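Local coordinates for peroxisomal fatty acid beta-oxidation multifunctional protein MFP2 (Arabidopsis thaliana, PDB 2WTB), which catalyses the hydration of long-chain enoyl-CoAs and the NAD-dependent oxidation of 3-hydroxyacyl-CoAs in peroxisomal fatty acid beta-oxidation during seed germination, at residues Glu387-Arg390 with Asp391-Met394; Ala411-Glu414 with Lys415-Gln419; Ser90-Ile93 with Ile94-Leu98; Arg156-Gly159 with Leu160-Leu164. All coordinates share one frame; numbering follows the deposited sequence.

Overall arrangement
The four contacts fall into two pairs in the two halves of the enzyme. Interactions 1 and 2 belong to the NAD-binding domain and touch each other, Pro418 CD lying 3.2 Å from Phe389 O, where the turn that precedes strand 394-397 packs on the end of helix 403-416. Both carry exposed charged residues at the surface, and interaction 2 ends its helix with backbone bonds and a water. Interactions 3 and 4 lie in the hydratase/isomerase part, their centres about 22 Å apart. Interaction 3 is a wide helix rich in backbone bonds that buries Thr95 with several isoleucines and leucines, whereas interactions 1 and 4 are chain reversals or breaks with one main-chain bond each across them.

Interaction 1. Residues Glu387-Arg390 with Asp391-Met394; sequences ESFR and DVDM
Phe389 and Val392 form the two ends of a type I beta turn, Phe389-Arg390-Asp391-Val392, in the loop that leads from strand 380-383 to strand 394-397 of the Rossmann-type NAD-binding domain. The turn is closed by its backbone: Val392 N donates to Phe389 O at 3.2 Å, with an N-H...O angle of 165°. Although that bond is straight at the hydrogen, the donor stands well above the carbonyl plane of Phe389 instead of lying on a lone pair.

The apolar contact is made by one branch of Val392. With CG1 anti to the backbone N (chi1 -171°), Val392 CG2 is left beside that nitrogen and reaches back over the start of the turn, 3.4 Å from Phe389 CA and 3.6 Å from Ser388 O. Val392 CG2 also meets Phe389 CB at 4.1 Å, and approaches the ring obliquely. The phenyl group itself heads into the domain, where it packs on Ile339, Ala316, Ile318 and Leu413 and meets Tyr386 edge-to-face; Val392 likewise rests on Ala316.

The polar groups pair locally or with nearby residues. Ser388 OG is hydrogen-bonded to Ser383 OG, and both carboxylate oxygens of Asp393 have partners, OD1 in His420 NE2 and OD2 in Lys313 N. Glu387 and Arg390 are exposed. The Arg390 chain bends at CG (chi2 -66°) and folds back toward Glu387, whose OE1 lies in the guanidinium plane at its edge. The resulting salt bridge includes a weak but nearly linear hydrogen bond: Arg390 NE lies 3.3 Å from Glu387 OE2.

Interaction 2. Residues Ala411-Glu414 with Lys415-Gln419; sequences ADLE and KYCPQ
Tyr416 N donates to Asp412 O at 2.8 Å with an N-H...O angle of 165°, and Cys417 N to Leu413 O at 2.9 Å; both donors approach nearly in line with the carbonyl. These are the last turns of helix 403-416, and Cys417 is the first residue to leave helical angles. Lys415 N makes two weak bonds, to Ala411 O and Asp412 O, so the latter carbonyl serves two donors. At the helix end a water lies within hydrogen-bonding distance of Glu414 O (2.6 Å) and Cys417 O (3.1 Å), sharing its protons among several acceptors.

Lys415 runs out extended, then bends at chi3 (-63°), which brings NZ back toward Asp412; Asp412 OD1 lies 4.4 Å from Lys415 NZ, too long for a salt bridge. Lys415 CD lies over one face of the Tyr416 ring, 3.7 Å above its plane and offset toward the rim. Asp412 CB meets Tyr416 CE2 at 4.0 Å. On the buried side, Leu413 CD2 touches Cys417 SG at 4.1 Å.

The helix is the crossover of the beta-alpha-beta unit between strands 394-397 and 422-425. Leu413 and Cys417 press on Val395 of the first strand, Tyr416 lies against Tyr386 with nearly parallel rings, and Glu414 OE1 accepts from Lys440 N and Ser441 OG.

Interaction 3. Residues Ser90-Ile93 with Ile94-Leu98; sequences SIDI and ITDLL
Thr95 and Ser90 meet in a pi-type turn of helix 88-99, in the hydratase/isomerase part of the enzyme, which belongs to the crotonase family. The wide turn makes main-chain donors reach five residues back: Asp96 N binds Ile91 O at 2.8 Å, Leu97 N binds Asp92 O at 3.1 Å, and Leu98 N binds Ile93 O at 3.0 Å. Thr95 N is less well placed and makes two weak bonds, to Ser90 O and Ile91 O.

The hydroxyl of Thr95 provides a further donor for Ser90 O. With chi1 at -62°, Thr95 OG1 lies beside its own backbone N and donates to Ser90 O at 2.8 Å, a carbonyl that therefore takes both the amide and the hydroxyl; OG1 in turn bonds to Arg153 NH2. The Asp96 side chain lies alongside that of Ile91, Asp96 OD2 being 4.0 Å from Ile91 CG2, and is held by a salt bridge to Arg264 NH2. That cation may ease the like-charge approach to Asp92, whose OD2 is 3.9 Å from Asp96 OD2.

Ile94 packs on Ala123 and Phe148; its side chain is about 5 Å from that of Glu119, the predicted nucleophile. Toward helix 33-46, where both side chains pack on Lys40, Ile93 CD1 meets Leu97 CD2 at 4.3 Å.

Interaction 4. Residues Arg156-Gly159 with Leu160-Leu164; sequences RLVG and LTKAL
Gly159 breaks the backbone between helices 150-158 and 160-169: its phi of 104°, a positive value readily adopted by glycine, ends the first helix, and it serves as N-cap of the second, where Ala163 N donates to Gly159 O at 3.1 Å with an N-H...O angle of 152°, the donor tilted out of the carbonyl plane.

Val158 carries the apolar side of the junction. Its chi1 of -49° puts CG2 between the backbone N and the carbonyl carbon, from where this methyl reaches across the break to the first turn of the next helix. Val158 CG2 lies 3.6 Å from Ala163 N and also touches the CB atoms of Lys162 and Ala163. The Lys162 chain touches Val158 through its base, then bends at CG and carries NZ off to a salt bridge with Glu165.

Around the junction, Ala163 packs back on Leu154 and Pro155 of helix 150-158, while Val158 rests on Leu183. Leu160, which also touches Pro155, and Leu164 are buried against Ile230 of helix 224-241 and Ile255 of helix 247-260.

Interaction 1. Residues Glu387-Arg390 with Asp391-Met394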
loop_
_atom_site.group_PDB
_atom_site.type_symbol
_atom_site.label_atom_id
_atom_site.label_comp_id
_atom_site.label_asym_id
_atom_site.label_seq_id
_atom_site.Cartn_x
_atom_site.Cartn_y
_atom_site.Cartn_z
ATOM N N GLU A 387 30.068 -14.966 19.907
ATOM C CA GLU A 387 30.367 -16.322 19.449
ATOM C C GLU A 387 29.165 -16.992 18.792
ATOM O O GLU A 387 29.301 -18.020 18.128
ATOM C CB GLU A 387 30.890 -17.180 20.603
ATOM C CG GLU A 387 32.300 -16.825 21.042
ATOM C CD GLU A 387 33.310 -16.951 19.915
ATOM O OE1 GLU A 387 34.325 -16.224 19.943
ATOM O OE2 GLU A 387 33.087 -17.771 19.000
ATOM N N SER A 388 27.989 -16.405 18.979
ATOM C CA SER A 388 26.771 -16.930 18.379
ATOM C C SER A 388 26.515 -16.296 17.014
ATOM O O SER A 388 25.443 -16.458 16.434
ATOM C CB SER A 388 25.579 -16.700 19.309
ATOM O OG SER A 388 25.606 -15.392 19.854
ATOM N N PHE A 389 27.513 -15.579 16.507
ATOM C CA PHE A 389 27.413 -14.921 15.209
ATOM C C PHE A 389 28.121 -15.731 14.128
ATOM O O PHE A 389 28.091 -15.375 12.951
ATOM C CB PHE A 389 28.011 -13.514 15.274
ATOM C CG PHE A 389 27.137 -12.515 15.974
ATOM C CD1 PHE A 389 26.637 -12.774 17.238
ATOM C CD2 PHE A 389 26.829 -11.308 15.373
ATOM C CE1 PHE A 389 25.836 -11.853 17.885
ATOM C CE2 PHE A 389 26.033 -10.384 16.014
ATOM C CZ PHE A 389 25.534 -10.656 17.271
ATOM N N ARG A 390 28.756 -16.823 14.539
ATOM C CA ARG A 390 29.492 -17.677 13.615
ATOM C C ARG A 390 28.556 -18.375 12.635
ATOM O O ARG A 390 29.002 -19.090 11.740
ATOM C CB ARG A 390 30.293 -18.722 14.391
ATOM C CG ARG A 390 31.221 -18.140 15.441
ATOM C CD ARG A 390 32.329 -17.326 14.800
ATOM N NE ARG A 390 33.351 -16.943 15.770
ATOM C CZ ARG A 390 34.493 -16.343 15.453
ATOM N NH1 ARG A 390 34.765 -16.056 14.187
ATOM N NH2 ARG A 390 35.364 -16.033 16.401
ATOM N N ASP A 391 27.257 -18.161 12.808
ATOM C CA ASP A 391 26.259 -18.875 12.026
ATOM C C ASP A 391 25.277 -17.920 11.352
ATOM O O ASP A 391 24.416 -18.346 10.582
ATOM C CB ASP A 391 25.503 -19.851 12.932
ATOM C CG ASP A 391 24.714 -20.881 12.152
ATOM O OD1 ASP A 391 25.075 -21.153 10.988
ATOM O OD2 ASP A 391 23.735 -21.424 12.707
ATOM N N VAL A 392 25.414 -16.629 11.637
ATOM C CA VAL A 392 24.455 -15.633 11.162
ATOM C C VAL A 392 24.643 -15.285 9.687
ATOM O O VAL A 392 25.766 -15.107 9.218
ATOM C CB VAL A 392 24.522 -14.342 11.998
ATOM C CG1 VAL A 392 23.377 -13.417 11.628
ATOM C CG2 VAL A 392 24.479 -14.669 13.479
ATOM N N ASP A 393 23.528 -15.184 8.966
ATOM C CA ASP A 393 23.550 -14.880 7.537
ATOM C C ASP A 393 23.366 -13.391 7.257
ATOM O O ASP A 393 23.687 -12.914 6.168
ATOM C CB ASP A 393 22.475 -15.685 6.804
ATOM C CG ASP A 393 22.766 -17.174 6.797
ATOM O OD1 ASP A 393 23.925 -17.555 7.065
ATOM O OD2 ASP A 393 21.837 -17.962 6.520
ATOM N N MET A 394 22.846 -12.662 8.240
ATOM C CA MET A 394 22.655 -11.220 8.114
ATOM C C MET A 394 22.566 -10.525 9.466
ATOM O O MET A 394 21.868 -10.985 10.367
ATOM C CB MET A 394 21.400 -10.899 7.306
ATOM C CG MET A 394 21.056 -9.419 7.322
ATOM S SD MET A 394 19.525 -9.020 6.470
ATOM C CE MET A 394 19.489 -7.246 6.700
#

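Interaction 2. Residues Ala411-Glu414 with Lys415-Gln419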
loop_
_atom_site.group_PDB
_atom_site.type_symbol
_atom_site.label_atom_id
_atom_site.label_comp_id
_atom_site.label_asym_id
_atom_site.label_seq_id
_atom_site.Cartn_x
_atom_site.Cartn_y
_atom_site.Cartn_z
ATOM N N ALA A 411 33.534 -3.479 13.260
ATOM C CA ALA A 411 34.843 -4.103 13.383
ATOM C C ALA A 411 34.675 -5.509 13.956
ATOM O O ALA A 411 35.235 -6.474 13.437
ATOM C CB ALA A 411 35.754 -3.269 14.265
ATOM N N ASP A 412 33.893 -5.612 15.026
ATOM C CA ASP A 412 33.607 -6.899 15.653
ATOM C C ASP A 412 32.785 -7.786 14.724
ATOM O O ASP A 412 33.035 -8.986 14.617
ATOM C CB ASP A 412 32.865 -6.701 16.977
ATOM C CG ASP A 412 33.719 -6.017 18.027
ATOM O OD1 ASP A 412 34.959 -5.998 17.871
ATOM O OD2 ASP A 412 33.150 -5.502 19.012
ATOM N N LEU A 413 31.800 -7.188 14.059
ATOM C CA LEU A 413 30.966 -7.920 13.115
ATOM C C LEU A 413 31.828 -8.628 12.081
ATOM O O LEU A 413 31.733 -9.840 11.904
ATOM C CB LEU A 413 29.983 -6.978 12.419
ATOM C CG LEU A 413 28.768 -6.528 13.228
ATOM C CD1 LEU A 413 27.904 -5.590 12.406
ATOM C CD2 LEU A 413 27.967 -7.732 13.687
ATOM N N GLU A 414 32.673 -7.858 11.406
ATOM C CA GLU A 414 33.573 -8.398 10.395
ATOM C C GLU A 414 34.452 -9.503 10.974
ATOM O O GLU A 414 34.904 -10.393 10.253
ATOM C CB GLU A 414 34.448 -7.281 9.824
ATOM C CG GLU A 414 35.429 -7.735 8.761
ATOM C CD GLU A 414 36.402 -6.640 8.375
ATOM O OE1 GLU A 414 36.631 -6.444 7.163
ATOM O OE2 GLU A 414 36.928 -5.966 9.284
ATOM N N LYS A 415 34.683 -9.445 12.282
ATOM C CA LYS A 415 35.551 -10.407 12.949
ATOM C C LYS A 415 34.841 -11.725 13.260
ATOM O O LYS A 415 35.317 -12.795 12.880
ATOM C CB LYS A 415 36.127 -9.810 14.234
ATOM C CG LYS A 415 37.089 -10.733 14.966
ATOM C CD LYS A 415 37.533 -10.143 16.295
ATOM C CE LYS A 415 38.297 -8.844 16.101
ATOM N NZ LYS A 415 38.700 -8.245 17.404
ATOM N N TYR A 416 33.702 -11.640 13.943
ATOM C CA TYR A 416 33.008 -12.830 14.434
ATOM C C TYR A 416 32.002 -13.422 13.444
ATOM O O TYR A 416 31.488 -14.520 13.658
ATOM C CB TYR A 416 32.310 -12.532 15.766
ATOM C CG TYR A 416 33.246 -12.065 16.859
ATOM C CD1 TYR A 416 33.955 -12.977 17.629
ATOM C CD2 TYR A 416 33.419 -10.712 17.121
ATOM C CE1 TYR A 416 34.812 -12.556 18.631
ATOM C CE2 TYR A 416 34.273 -10.282 18.119
ATOM C CZ TYR A 416 34.967 -11.206 18.870
ATOM O OH TYR A 416 35.819 -10.781 19.865
ATOM N N CYS A 417 31.722 -12.698 12.365
ATOM C CA CYS A 417 30.741 -13.151 11.383
ATOM C C CYS A 417 31.370 -13.960 10.256
ATOM O O CYS A 417 32.574 -13.872 10.016
ATOM C CB CYS A 417 29.977 -11.962 10.793
ATOM S SG CYS A 417 28.697 -11.285 11.864
ATOM N N PRO A 418 30.547 -14.767 9.568
ATOM C CA PRO A 418 30.956 -15.476 8.351
ATOM C C PRO A 418 31.262 -14.487 7.227
ATOM O O PRO A 418 30.755 -13.364 7.247
ATOM C CB PRO A 418 29.718 -16.306 7.997
ATOM C CG PRO A 418 28.960 -16.433 9.279
ATOM C CD PRO A 418 29.197 -15.153 10.008
ATOM N N GLN A 419 32.073 -14.907 6.261
ATOM C CA GLN A 419 32.534 -14.014 5.201
ATOM C C GLN A 419 31.417 -13.569 4.259
ATOM O O GLN A 419 31.560 -12.580 3.540
ATOM C CB GLN A 419 33.657 -14.679 4.399
ATOM C CG GLN A 419 34.717 -15.349 5.257
ATOM C CD GLN A 419 35.281 -14.424 6.319
ATOM O OE1 GLN A 419 35.137 -13.204 6.238
ATOM N NE2 GLN A 419 35.931 -15.004 7.323
HETATM O O HOH W 1 33.040 -11.104 8.621
#

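Interaction 3. Residues Ser90-Ile93 with Ile94-Leu98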
loop_
_atom_site.group_PDB
_atom_site.type_symbol
_atom_site.label_atom_id
_atom_site.label_comp_id
_atom_site.label_asym_id
_atom_site.label_seq_id
_atom_site.Cartn_x
_atom_site.Cartn_y
_atom_site.Cartn_z
ATOM N N SER A 90 -21.157 -6.792 -18.955
ATOM C CA SER A 90 -21.985 -6.894 -17.761
ATOM C C SER A 90 -23.395 -7.371 -18.088
ATOM O O SER A 90 -23.923 -8.283 -17.447
ATOM C CB SER A 90 -22.049 -5.541 -17.050
ATOM O OG SER A 90 -22.898 -5.599 -15.919
ATOM N N ILE A 91 -23.994 -6.758 -19.103
ATOM C CA ILE A 91 -25.398 -6.988 -19.414
ATOM C C ILE A 91 -25.618 -8.037 -20.503
ATOM O O ILE A 91 -26.281 -9.047 -20.273
ATOM C CB ILE A 91 -26.086 -5.674 -19.817
ATOM C CG1 ILE A 91 -25.925 -4.637 -18.704
ATOM C CG2 ILE A 91 -27.555 -5.910 -20.127
ATOM C CD1 ILE A 91 -26.419 -3.264 -19.079
ATOM N N ASP A 92 -25.064 -7.796 -21.687
ATOM C CA ASP A 92 -25.299 -8.680 -22.826
ATOM C C ASP A 92 -24.675 -10.063 -22.661
ATOM O O ASP A 92 -25.295 -11.071 -22.994
ATOM C CB ASP A 92 -24.808 -8.039 -24.125
ATOM C CG ASP A 92 -25.761 -6.986 -24.652
ATOM O OD1 ASP A 92 -25.601 -6.570 -25.819
ATOM O OD2 ASP A 92 -26.673 -6.578 -23.903
ATOM N N ILE A 93 -23.447 -10.107 -22.151
ATOM C CA ILE A 93 -22.724 -11.370 -22.028
ATOM C C ILE A 93 -23.022 -12.092 -20.719
ATOM O O ILE A 93 -23.486 -13.231 -20.719
ATOM C CB ILE A 93 -21.200 -11.168 -22.148
ATOM C CG1 ILE A 93 -20.858 -10.494 -23.477
ATOM C CG2 ILE A 93 -20.475 -12.501 -22.023
ATOM C CD1 ILE A 93 -21.474 -11.175 -24.675
ATOM N N ILE A 94 -22.750 -11.425 -19.606
ATOM C CA ILE A 94 -22.889 -12.046 -18.294
ATOM C C ILE A 94 -24.346 -12.246 -17.873
ATOM O O ILE A 94 -24.726 -13.326 -17.416
ATOM C CB ILE A 94 -22.143 -11.238 -17.216
ATOM C CG1 ILE A 94 -20.632 -11.422 -17.368
ATOM C CG2 ILE A 94 -22.584 -11.662 -15.832
ATOM C CD1 ILE A 94 -19.829 -10.770 -16.266
ATOM N N THR A 95 -25.159 -11.207 -18.033
ATOM C CA THR A 95 -26.536 -11.230 -17.541
ATOM C C THR A 95 -27.506 -11.940 -18.481
ATOM O O THR A 95 -28.266 -12.812 -18.058
ATOM C CB THR A 95 -27.049 -9.807 -17.266
ATOM O OG1 THR A 95 -26.249 -9.205 -16.241
ATOM C CG2 THR A 95 -28.501 -9.838 -16.816
ATOM N N ASP A 96 -27.477 -11.566 -19.753
ATOM C CA ASP A 96 -28.417 -12.106 -20.727
ATOM C C ASP A 96 -27.975 -13.456 -21.284
ATOM O O ASP A 96 -28.705 -14.441 -21.190
ATOM C CB ASP A 96 -28.636 -11.107 -21.866
ATOM C CG ASP A 96 -29.393 -9.871 -21.417
ATOM O OD1 ASP A 96 -30.016 -9.918 -20.333
ATOM O OD2 ASP A 96 -29.368 -8.856 -22.146
ATOM N N LEU A 97 -26.779 -13.495 -21.861
ATOM C CA LEU A 97 -26.276 -14.711 -22.486
ATOM C C LEU A 97 -26.088 -15.833 -21.472
ATOM O O LEU A 97 -26.576 -16.947 -21.666
ATOM C CB LEU A 97 -24.954 -14.435 -23.208
ATOM C CG LEU A 97 -24.271 -15.631 -23.876
ATOM C CD1 LEU A 97 -25.181 -16.261 -24.918
ATOM C CD2 LEU A 97 -22.952 -15.213 -24.503
ATOM N N LEU A 98 -25.387 -15.530 -20.386
ATOM C CA LEU A 98 -25.000 -16.548 -19.416
ATOM C C LEU A 98 -26.083 -16.827 -18.375
ATOM O O LEU A 98 -26.628 -17.927 -18.315
ATOM C CB LEU A 98 -23.683 -16.156 -18.733
ATOM C CG LEU A 98 -22.990 -17.203 -17.853
ATOM C CD1 LEU A 98 -21.497 -16.914 -17.739
ATOM C CD2 LEU A 98 -23.628 -17.284 -16.473
#

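Interaction 4. Residues Arg156-Gly159 with Leu160-Leu164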
loop_
_atom_site.group_PDB
_atom_site.type_symbol
_atom_site.label_atom_id
_atom_site.label_comp_id
_atom_site.label_asym_id
_atom_site.label_seq_id
_atom_site.Cartn_x
_atom_site.Cartn_y
_atom_site.Cartn_z
ATOM N N ARG A 156 -27.567 -8.967 -3.147
ATOM C CA ARG A 156 -28.650 -9.939 -3.276
ATOM C C ARG A 156 -28.263 -11.343 -2.798
ATOM O O ARG A 156 -29.131 -12.160 -2.489
ATOM C CB ARG A 156 -29.161 -9.986 -4.719
ATOM C CG ARG A 156 -29.866 -8.714 -5.144
ATOM C CD ARG A 156 -30.225 -8.727 -6.617
ATOM N NE ARG A 156 -30.671 -7.409 -7.061
ATOM C CZ ARG A 156 -31.935 -7.004 -7.040
ATOM N NH1 ARG A 156 -32.884 -7.815 -6.600
ATOM N NH2 ARG A 156 -32.249 -5.787 -7.461
ATOM N N LEU A 157 -26.964 -11.617 -2.733
ATOM C CA LEU A 157 -26.488 -12.937 -2.316
ATOM C C LEU A 157 -26.062 -12.984 -0.850
ATOM O O LEU A 157 -26.237 -14.003 -0.182
ATOM C CB LEU A 157 -25.339 -13.411 -3.212
ATOM C CG LEU A 157 -25.743 -13.941 -4.588
ATOM C CD1 LEU A 157 -24.518 -14.252 -5.432
ATOM C CD2 LEU A 157 -26.626 -15.172 -4.450
ATOM N N VAL A 158 -25.507 -11.884 -0.351
ATOM C CA VAL A 158 -24.947 -11.874 0.996
ATOM C C VAL A 158 -25.641 -10.881 1.915
ATOM O O VAL A 158 -25.401 -10.874 3.121
ATOM C CB VAL A 158 -23.439 -11.557 0.982
ATOM C CG1 VAL A 158 -22.724 -12.428 -0.039
ATOM C CG2 VAL A 158 -23.209 -10.082 0.692
ATOM N N GLY A 159 -26.501 -10.047 1.341
ATOM C CA GLY A 159 -27.178 -9.013 2.100
ATOM C C GLY A 159 -26.568 -7.651 1.830
ATOM O O GLY A 159 -25.432 -7.555 1.364
ATOM N N LEU A 160 -27.321 -6.596 2.123
ATOM C CA LEU A 160 -26.860 -5.235 1.871
ATOM C C LEU A 160 -25.769 -4.808 2.849
ATOM O O LEU A 160 -24.796 -4.162 2.463
ATOM C CB LEU A 160 -28.029 -4.251 1.937
ATOM C CG LEU A 160 -27.677 -2.812 1.557
ATOM C CD1 LEU A 160 -27.085 -2.766 0.154
ATOM C CD2 LEU A 160 -28.890 -1.898 1.670
ATOM N N THR A 161 -25.938 -5.169 4.117
ATOM C CA THR A 161 -24.992 -4.778 5.158
ATOM C C THR A 161 -23.599 -5.349 4.906
ATOM O O THR A 161 -22.596 -4.641 5.023
ATOM C CB THR A 161 -25.481 -5.217 6.551
ATOM O OG1 THR A 161 -26.769 -4.645 6.810
ATOM C CG2 THR A 161 -24.505 -4.765 7.624
ATOM N N LYS A 162 -23.540 -6.631 4.559
ATOM C CA LYS A 162 -22.264 -7.286 4.298
ATOM C C LYS A 162 -21.675 -6.825 2.973
ATOM O O LYS A 162 -20.478 -6.553 2.877
ATOM C CB LYS A 162 -22.424 -8.805 4.294
ATOM C CG LYS A 162 -21.106 -9.549 4.242
ATOM C CD LYS A 162 -20.195 -9.098 5.369
ATOM C CE LYS A 162 -18.918 -9.921 5.422
ATOM N NZ LYS A 162 -18.017 -9.463 6.522
ATOM N N ALA A 163 -22.522 -6.746 1.951
ATOM C CA ALA A 163 -22.088 -6.294 0.637
ATOM C C ALA A 163 -21.436 -4.922 0.747
ATOM O O ALA A 163 -20.376 -4.679 0.168
ATOM C CB ALA A 163 -23.265 -6.247 -0.322
ATOM N N LEU A 164 -22.078 -4.034 1.499
ATOM C CA LEU A 164 -21.567 -2.687 1.701
ATOM C C LEU A 164 -20.211 -2.719 2.386
ATOM O O LEU A 164 -19.319 -1.945 2.044
ATOM C CB LEU A 164 -22.552 -1.843 2.518
ATOM C CG LEU A 164 -23.736 -1.270 1.740
ATOM C CD1 LEU A 164 -24.522 -0.302 2.604
ATOM C CD2 LEU A 164 -23.251 -0.581 0.479
#